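Genome packaging NTPase B204 (Sulfolobus turreted icosahedral virus 2, PDB 4KFU) is a P-loop NTPase of the FtsK-HerA superfamily that powers the packaging of viral DNA into the virus particle, probably by hydrolysing ATP. Local coordinates at residues Lys33-Ile38 / Gly96-Ile101; Gln150-Ile155 / Asp192-Thr197. All blocks are in the same frame, centred on the assembly; numbering follows the deposited sequence.

Contact 1 of 2, residues Lys33-Ile38 / Gly96-Ile101; sequences KISYII and GTTVLI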
ATOM      1  N   LYS A  33      10.667   6.368 -14.062  1.00 34.99           N
ATOM      2  CA  LYS A  33      11.219   7.531 -13.361  1.00 40.60           C
ATOM      3  C   LYS A  33      10.231   8.163 -12.373  1.00 40.84           C
ATOM      4  O   LYS A  33      10.126   9.394 -12.283  1.00 34.42           O
ATOM      5  CB  LYS A  33      11.728   8.587 -14.356  1.00 41.80           C
ATOM      6  N   ILE A  34       9.518   7.314 -11.635  1.00 34.72           N
ATOM      7  CA  ILE A  34       8.566   7.763 -10.618  1.00 28.30           C
ATOM      8  C   ILE A  34       9.152   7.544  -9.219  1.00 31.39           C
ATOM      9  O   ILE A  34       9.550   6.429  -8.869  1.00 29.72           O
ATOM     10  CB  ILE A  34       7.216   7.030 -10.761  1.00 32.73           C
ATOM     11  CG1 ILE A  34       6.528   7.449 -12.064  1.00 33.36           C
ATOM     12  CG2 ILE A  34       6.313   7.322  -9.567  1.00 34.68           C
ATOM     13  CD1 ILE A  34       5.493   6.457 -12.564  1.00 42.20           C
ATOM     14  N   SER A  35       9.193   8.610  -8.424  1.00 25.64           N
ATOM     15  CA  SER A  35       9.791   8.549  -7.097  0.57 28.61           C
ATOM     16  C   SER A  35       8.893   7.808  -6.105  1.00 26.57           C
ATOM     17  O   SER A  35       7.685   7.687  -6.307  1.00 25.41           O
ATOM     18  CB  SER A  35      10.065   9.960  -6.570  0.57 27.80           C
ATOM     19  OG  SER A  35       8.854  10.651  -6.325  0.57 27.58           O
ATOM     20  N   TYR A  36       9.493   7.300  -5.034  1.00 24.96           N
ATOM     21  CA  TYR A  36       8.699   6.693  -3.977  1.00 23.32           C
ATOM     22  C   TYR A  36       9.266   6.921  -2.582  1.00 25.68           C
ATOM     23  O   TYR A  36      10.478   7.131  -2.397  1.00 23.65           O
ATOM     24  CB  TYR A  36       8.445   5.198  -4.241  1.00 28.84           C
ATOM     25  CG  TYR A  36       9.695   4.351  -4.391  1.00 24.15           C
ATOM     26  CD1 TYR A  36      10.483   4.030  -3.288  1.00 26.87           C
ATOM     27  CD2 TYR A  36      10.066   3.840  -5.628  1.00 27.95           C
ATOM     28  CE1 TYR A  36      11.617   3.249  -3.420  1.00 24.89           C
ATOM     29  CE2 TYR A  36      11.198   3.059  -5.767  1.00 25.31           C
ATOM     30  CZ  TYR A  36      11.967   2.770  -4.658  1.00 26.17           C
ATOM     31  OH  TYR A  36      13.091   1.983  -4.782  1.00 25.37           O
ATOM     32  N   ILE A  37       8.359   6.890  -1.612  1.00 23.55           N
ATOM     33  CA  ILE A  37       8.678   6.971  -0.198  1.00 21.16           C
ATOM     34  C   ILE A  37       8.121   5.712   0.458  1.00 23.63           C
ATOM     35  O   ILE A  37       6.915   5.419   0.326  1.00 21.50           O
ATOM     36  CB  ILE A  37       8.003   8.202   0.451  1.00 22.51           C
ATOM     37  CG1 ILE A  37       8.369   9.481  -0.306  1.00 22.96           C
ATOM     38  CG2 ILE A  37       8.370   8.310   1.925  1.00 19.74           C
ATOM     39  CD1 ILE A  37       7.540  10.687   0.095  1.00 23.82           C
ATOM     40  N   ILE A  38       8.971   4.955   1.154  1.00 21.34           N
ATOM     41  CA  ILE A  38       8.489   3.754   1.840  1.00 23.41           C
ATOM     42  C   ILE A  38       8.416   3.919   3.358  1.00 27.47           C
ATOM     43  O   ILE A  38       9.442   4.151   4.025  1.00 24.41           O
ATOM     44  CB  ILE A  38       9.374   2.524   1.530  1.00 22.59           C
ATOM     45  CG1 ILE A  38       9.531   2.338   0.016  1.00 22.36           C
ATOM     46  CG2 ILE A  38       8.795   1.280   2.183  1.00 22.16           C
ATOM     47  CD1 ILE A  38      10.497   1.209  -0.368  1.00 22.68           C
ATOM     48  N   GLY A  96       7.629  15.721  -8.341  1.00 35.72           N
ATOM     49  CA  GLY A  96       6.442  15.399  -9.125  1.00 35.84           C
ATOM     50  C   GLY A  96       5.688  14.227  -8.509  1.00 32.26           C
ATOM     51  O   GLY A  96       5.961  13.847  -7.367  1.00 33.37           O
ATOM     52  N   THR A  97       4.754  13.642  -9.257  1.00 32.85           N
ATOM     53  CA  THR A  97       3.899  12.583  -8.706  1.00 30.46           C
ATOM     54  C   THR A  97       4.693  11.435  -8.083  1.00 27.93           C
ATOM     55  O   THR A  97       5.552  10.825  -8.721  1.00 29.77           O
ATOM     56  CB  THR A  97       2.886  12.036  -9.735  1.00 35.79           C
ATOM     57  OG1 THR A  97       2.121  13.121 -10.267  1.00 42.54           O
ATOM     58  CG2 THR A  97       1.926  11.052  -9.064  1.00 33.04           C
ATOM     59  N   THR A  98       4.409  11.167  -6.814  1.00 28.58           N
ATOM     60  CA  THR A  98       5.180  10.212  -6.025  1.00 25.54           C
ATOM     61  C   THR A  98       4.248   9.138  -5.455  1.00 27.46           C
ATOM     62  O   THR A  98       3.098   9.424  -5.128  1.00 23.91           O
ATOM     63  CB  THR A  98       5.888  10.952  -4.852  1.00 29.25           C
ATOM     64  OG1 THR A  98       6.840  11.888  -5.379  1.00 29.26           O
ATOM     65  CG2 THR A  98       6.603   9.978  -3.915  1.00 27.21           C
ATOM     66  N   VAL A  99       4.732   7.904  -5.353  1.00 26.80           N
ATOM     67  CA  VAL A  99       3.991   6.877  -4.638  1.00 22.34           C
ATOM     68  C   VAL A  99       4.466   6.691  -3.193  1.00 20.89           C
ATOM     69  O   VAL A  99       5.645   6.402  -2.938  1.00 19.87           O
ATOM     70  CB  VAL A  99       4.048   5.533  -5.371  1.00 22.24           C
ATOM     71  CG1 VAL A  99       3.210   4.528  -4.622  1.00 22.46           C
ATOM     72  CG2 VAL A  99       3.535   5.706  -6.796  1.00 23.50           C
ATOM     73  N   LEU A 100       3.546   6.880  -2.250  1.00 17.21           N
ATOM     74  CA  LEU A 100       3.812   6.577  -0.848  1.00 17.40           C
ATOM     75  C   LEU A 100       3.459   5.106  -0.583  1.00 21.54           C
ATOM     76  O   LEU A 100       2.288   4.721  -0.656  1.00 18.39           O
ATOM     77  CB  LEU A 100       2.985   7.491   0.063  1.00 16.39           C
ATOM     78  CG  LEU A 100       3.147   7.270   1.568  1.00 19.76           C
ATOM     79  CD1 LEU A 100       4.639   7.353   1.990  1.00 18.13           C
ATOM     80  CD2 LEU A 100       2.279   8.248   2.396  1.00 17.06           C
ATOM     81  N   ILE A 101       4.474   4.298  -0.282  1.00 19.90           N
ATOM     82  CA  ILE A 101       4.308   2.871  -0.028  1.00 17.72           C
ATOM     83  C   ILE A 101       4.310   2.556   1.459  1.00 20.60           C
ATOM     84  O   ILE A 101       5.269   2.859   2.179  1.00 20.50           O
ATOM     85  CB  ILE A 101       5.432   2.054  -0.692  1.00 23.45           C
ATOM     86  CG1 ILE A 101       5.572   2.444  -2.167  1.00 18.97           C
ATOM     87  CG2 ILE A 101       5.173   0.550  -0.533  1.00 19.61           C
ATOM     88  CD1 ILE A 101       6.570   1.579  -2.952  1.00 22.81           C
TER
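Ile37 CB meets Leu100 CD1 at 3.8 Å where their side chains cross obliquely. Leu100 holds CG anti to its backbone N (chi1 179°), and CD1, turned back toward the neighbouring strand, comes to 3.4 Å from Ile37 O. On the same face Ile37 CG1 lies 4.0 Å from Thr98 CG2, the two side chains at about a right angle. Ser35 OG, one of two modelled conformers, sits 2.5 Å from Thr98 OG1, too short to be relied on as a bond. On the other face Ile38 and Ile101 run side by side, pointing the same way, with Ile38 CG1 4.2 Å from Ile101 CB. There Ile101 CD1 lies 4.3 Å from Tyr36 CB and meets the ring obliquely; the ring's far end leads away from strand 98-102, and its hydroxyl bonds to Phe53 O. The backbones join in a parallel ladder: Val99 N bonds to Ser35 O, Val99 O receives Ile37 N, and Ile101 N reaches Ile37 O at 2.8 Å, nearly along the C=O axis. The two strands, 18° apart in direction, belong to the parallel core of a P-loop NTPase sheet; strand 98-102, separated from the P-loop strand 6-10 by strand 131-137, holds a position consistent with the Walker B strand of this superfamily. Strand 68-72 bonds to the far edge of Tyr36 and Ile38, and Thr98 is tied to Gly130 and Gly132. Helix 78-95 packs over the face of Ser35, Ile37 and Thr98, with His91 touching Ile37 and Thr98 and its NE2 bonding to Ser35 OG, while helix 17-31 lies against Tyr36 and Val99 on the reverse. Lys33, with positive phi, closes helix 17-31 in a Schellman motif and leads the chain toward strand 35-40.

Contact 2 of 2, residues Gln150-Ile155 / Asp192-Thr197; sequences QADLII and DVNSQT
The Asp152 carboxylate and the Asn194 amide meet with their planes 51° apart: Asn194 ND2 bonds to the anti lone pair of Asp152 OD1 at 3.0 Å, and that oxygen lies almost in the amide plane. Arg127 forms a salt bridge with the same oxygen, and Ile6 N bonds to Asp152 OD2. The second carboxylate, of Asp192, has Leu153 CD2 over one face, 4.1 Å from Asp192 CG, and Ser195 N above the other, 3.1 Å from Asp192 OD1. Asn194 N meets this oxygen nearly along its C-O bond, so two backbone amides grip it. In the backbone, Val193 N bonds to Asp152 O at 3.0 Å, from 45° above the carbonyl plane. Val193 CG2 is set beside its own backbone N and packs 3.7 Å from Ile154 CD1, with Ala151 CB close by; Val193 CB lies 3.2 Å from Ala151 O. Leu153 and Asp192 form an antiparallel non-hydrogen-bonded pair where strand 153-156 begins and 188-192 ends. Beyond it the chain turns back into strand 197-201: a beta-hairpin turn built on an Asx motif at Asp192, with Gln196 and Thr197 facing that residue as a G1 beta bulge.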
ATOM      1  N   GLN A 150     -12.302   3.595  -1.432  1.00 16.91           N
ATOM      2  CA  GLN A 150     -11.542   4.666  -2.081  1.00 13.36           C
ATOM      3  C   GLN A 150     -10.422   4.174  -2.997  1.00 17.33           C
ATOM      4  O   GLN A 150      -9.822   4.961  -3.745  1.00 22.44           O
ATOM      5  CB  GLN A 150     -10.950   5.606  -1.021  1.00 16.86           C
ATOM      6  CG  GLN A 150     -11.985   6.405  -0.258  1.00 16.63           C
ATOM      7  CD  GLN A 150     -12.901   7.195  -1.176  1.00 23.31           C
ATOM      8  OE1 GLN A 150     -14.114   6.982  -1.191  1.00 25.00           O
ATOM      9  NE2 GLN A 150     -12.324   8.111  -1.950  1.00 21.07           N
ATOM     10  N   ALA A 151     -10.114   2.888  -2.934  1.00 17.41           N
ATOM     11  CA  ALA A 151      -9.024   2.337  -3.740  1.00 15.51           C
ATOM     12  C   ALA A 151      -9.350   2.387  -5.238  1.00 21.73           C
ATOM     13  O   ALA A 151     -10.526   2.458  -5.625  1.00 19.26           O
ATOM     14  CB  ALA A 151      -8.728   0.910  -3.301  1.00 19.16           C
ATOM     15  N   ASP A 152      -8.315   2.358  -6.077  1.00 21.01           N
ATOM     16  CA  ASP A 152      -8.505   2.199  -7.521  1.00 19.71           C
ATOM     17  C   ASP A 152      -8.266   0.753  -7.924  1.00 22.14           C
ATOM     18  O   ASP A 152      -8.892   0.239  -8.854  1.00 19.06           O
ATOM     19  CB  ASP A 152      -7.552   3.101  -8.298  1.00 24.28           C
ATOM     20  CG  ASP A 152      -7.775   4.561  -8.003  1.00 28.28           C
ATOM     21  OD1 ASP A 152      -8.750   5.127  -8.548  1.00 32.24           O
ATOM     22  OD2 ASP A 152      -6.989   5.134  -7.213  1.00 26.96           O
ATOM     23  N   LEU A 153      -7.348   0.108  -7.210  1.00 20.28           N
ATOM     24  CA  LEU A 153      -6.975  -1.280  -7.466  1.00 18.10           C
ATOM     25  C   LEU A 153      -6.869  -2.022  -6.147  1.00 19.08           C
ATOM     26  O   LEU A 153      -6.241  -1.542  -5.201  1.00 18.81           O
ATOM     27  CB  LEU A 153      -5.627  -1.356  -8.179  1.00 20.97           C
ATOM     28  CG  LEU A 153      -5.577  -0.943  -9.652  1.00 30.27           C
ATOM     29  CD1 LEU A 153      -4.198  -1.212 -10.232  1.00 28.51           C
ATOM     30  CD2 LEU A 153      -6.638  -1.674 -10.463  1.00 26.06           C
ATOM     31  N   ILE A 154      -7.483  -3.195  -6.071  1.00 18.87           N
ATOM     32  CA  ILE A 154      -7.336  -4.032  -4.882  1.00 14.11           C
ATOM     33  C   ILE A 154      -6.803  -5.391  -5.315  1.00 20.68           C
ATOM     34  O   ILE A 154      -7.399  -6.064  -6.166  1.00 19.41           O
ATOM     35  CB  ILE A 154      -8.658  -4.192  -4.107  1.00 16.79           C
ATOM     36  CG1 ILE A 154      -9.250  -2.818  -3.771  1.00 19.32           C
ATOM     37  CG2 ILE A 154      -8.440  -4.977  -2.838  1.00 18.57           C
ATOM     38  CD1 ILE A 154     -10.694  -2.891  -3.233  1.00 17.37           C
ATOM     39  N   ILE A 155      -5.671  -5.780  -4.735  1.00 16.42           N
ATOM     40  CA  ILE A 155      -5.031  -7.044  -5.077  1.00 16.85           C
ATOM     41  C   ILE A 155      -5.170  -8.009  -3.904  1.00 17.03           C
ATOM     42  O   ILE A 155      -4.907  -7.638  -2.757  1.00 16.18           O
ATOM     43  CB  ILE A 155      -3.545  -6.837  -5.457  1.00 20.31           C
ATOM     44  CG1 ILE A 155      -3.447  -6.040  -6.765  1.00 24.98           C
ATOM     45  CG2 ILE A 155      -2.822  -8.175  -5.568  1.00 17.71           C
ATOM     46  CD1 ILE A 155      -2.044  -5.780  -7.244  1.00 25.33           C
ATOM     47  N   ASP A 192     -10.288  -4.095 -10.269  1.00 22.25           N
ATOM     48  CA  ASP A 192     -10.324  -2.690 -10.631  1.00 24.60           C
ATOM     49  C   ASP A 192     -11.598  -2.108 -10.050  1.00 27.99           C
ATOM     50  O   ASP A 192     -12.702  -2.461 -10.460  1.00 25.79           O
ATOM     51  CB  ASP A 192     -10.282  -2.534 -12.152  1.00 26.74           C
ATOM     52  CG  ASP A 192     -10.089  -1.093 -12.589  1.00 26.90           C
ATOM     53  OD1 ASP A 192     -10.760  -0.187 -12.036  1.00 27.41           O
ATOM     54  OD2 ASP A 192      -9.258  -0.874 -13.494  1.00 27.07           O
ATOM     55  N   VAL A 193     -11.441  -1.232  -9.069  1.00 23.28           N
ATOM     56  CA  VAL A 193     -12.579  -0.681  -8.357  1.00 24.87           C
ATOM     57  C   VAL A 193     -13.435   0.185  -9.280  1.00 26.93           C
ATOM     58  O   VAL A 193     -14.654   0.254  -9.138  1.00 29.51           O
ATOM     59  CB  VAL A 193     -12.105   0.157  -7.155  1.00 24.39           C
ATOM     60  CG1 VAL A 193     -13.281   0.794  -6.419  1.00 25.72           C
ATOM     61  CG2 VAL A 193     -11.283  -0.702  -6.203  1.00 24.29           C
ATOM     62  N   ASN A 194     -12.790   0.848 -10.232  1.00 29.06           N
ATOM     63  CA  ASN A 194     -13.486   1.828 -11.058  1.00 31.70           C
ATOM     64  C   ASN A 194     -14.296   1.160 -12.167  1.00 34.85           C
ATOM     65  O   ASN A 194     -15.445   1.527 -12.421  1.00 33.94           O
ATOM     66  CB  ASN A 194     -12.494   2.850 -11.617  1.00 30.64           C
ATOM     67  CG  ASN A 194     -11.884   3.728 -10.525  1.00 34.64           C
ATOM     68  OD1 ASN A 194     -12.603   4.287  -9.694  1.00 37.08           O
ATOM     69  ND2 ASN A 194     -10.556   3.837 -10.515  1.00 31.29           N
ATOM     70  N   SER A 195     -13.709   0.153 -12.798  1.00 27.40           N
ATOM     71  CA  SER A 195     -14.395  -0.571 -13.872  1.00 34.20           C
ATOM     72  C   SER A 195     -15.172  -1.784 -13.358  1.00 32.01           C
ATOM     73  O   SER A 195     -15.937  -2.401 -14.102  1.00 34.76           O
ATOM     74  CB  SER A 195     -13.394  -1.005 -14.949  1.00 32.59           C
ATOM     75  OG  SER A 195     -12.452  -1.938 -14.445  1.00 34.35           O
ATOM     76  N   GLN A 196     -14.969  -2.105 -12.084  1.00 28.63           N
ATOM     77  CA  GLN A 196     -15.542  -3.282 -11.445  1.00 30.94           C
ATOM     78  C   GLN A 196     -15.171  -4.554 -12.185  1.00 32.76           C
ATOM     79  O   GLN A 196     -16.010  -5.428 -12.419  1.00 36.13           O
ATOM     80  CB  GLN A 196     -17.057  -3.151 -11.311  1.00 31.64           C
ATOM     81  CG  GLN A 196     -17.494  -1.977 -10.462  1.00 34.88           C
ATOM     82  CD  GLN A 196     -18.995  -1.829 -10.473  1.00 41.25           C
ATOM     83  OE1 GLN A 196     -19.605  -1.720 -11.538  1.00 43.71           O
ATOM     84  NE2 GLN A 196     -19.605  -1.857  -9.292  1.00 41.10           N
ATOM     85  N   THR A 197     -13.900  -4.654 -12.546  1.00 30.74           N
ATOM     86  CA  THR A 197     -13.424  -5.755 -13.354  1.00 32.49           C
ATOM     87  C   THR A 197     -12.437  -6.617 -12.560  1.00 32.91           C
ATOM     88  O   THR A 197     -11.746  -6.130 -11.664  1.00 28.82           O
ATOM     89  CB  THR A 197     -12.795  -5.222 -14.667  1.00 35.95           C
ATOM     90  OG1 THR A 197     -13.241  -6.014 -15.775  1.00 44.35           O
ATOM     91  CG2 THR A 197     -11.268  -5.215 -14.608  1.00 35.05           C
TER

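From the N terminus, strand 6-10 and helix 17-31 come first; the chain then enters strand 35-40, where contact 1 opens. It makes an excursion through the edge strand 55-56, strand 68-72 and helix 78-95 before strand 98-102 returns beside 35-40 and closes that loop. Helix 117-124, strand 131-137 and helix 145-150 follow. Contact 2 opens at strand 153-156 and closes after helices 162-171 and 174-179, at the turn that follows strand 188-192. The loops are in series, neither nested nor crossed. Their centres lie 20 Å apart in one sheet: contact 1 joins two strands of its parallel part, contact 2 the last parallel strand, 153-156, to the turn of the antiparallel hairpin, with strands 131-137 and 6-10 between.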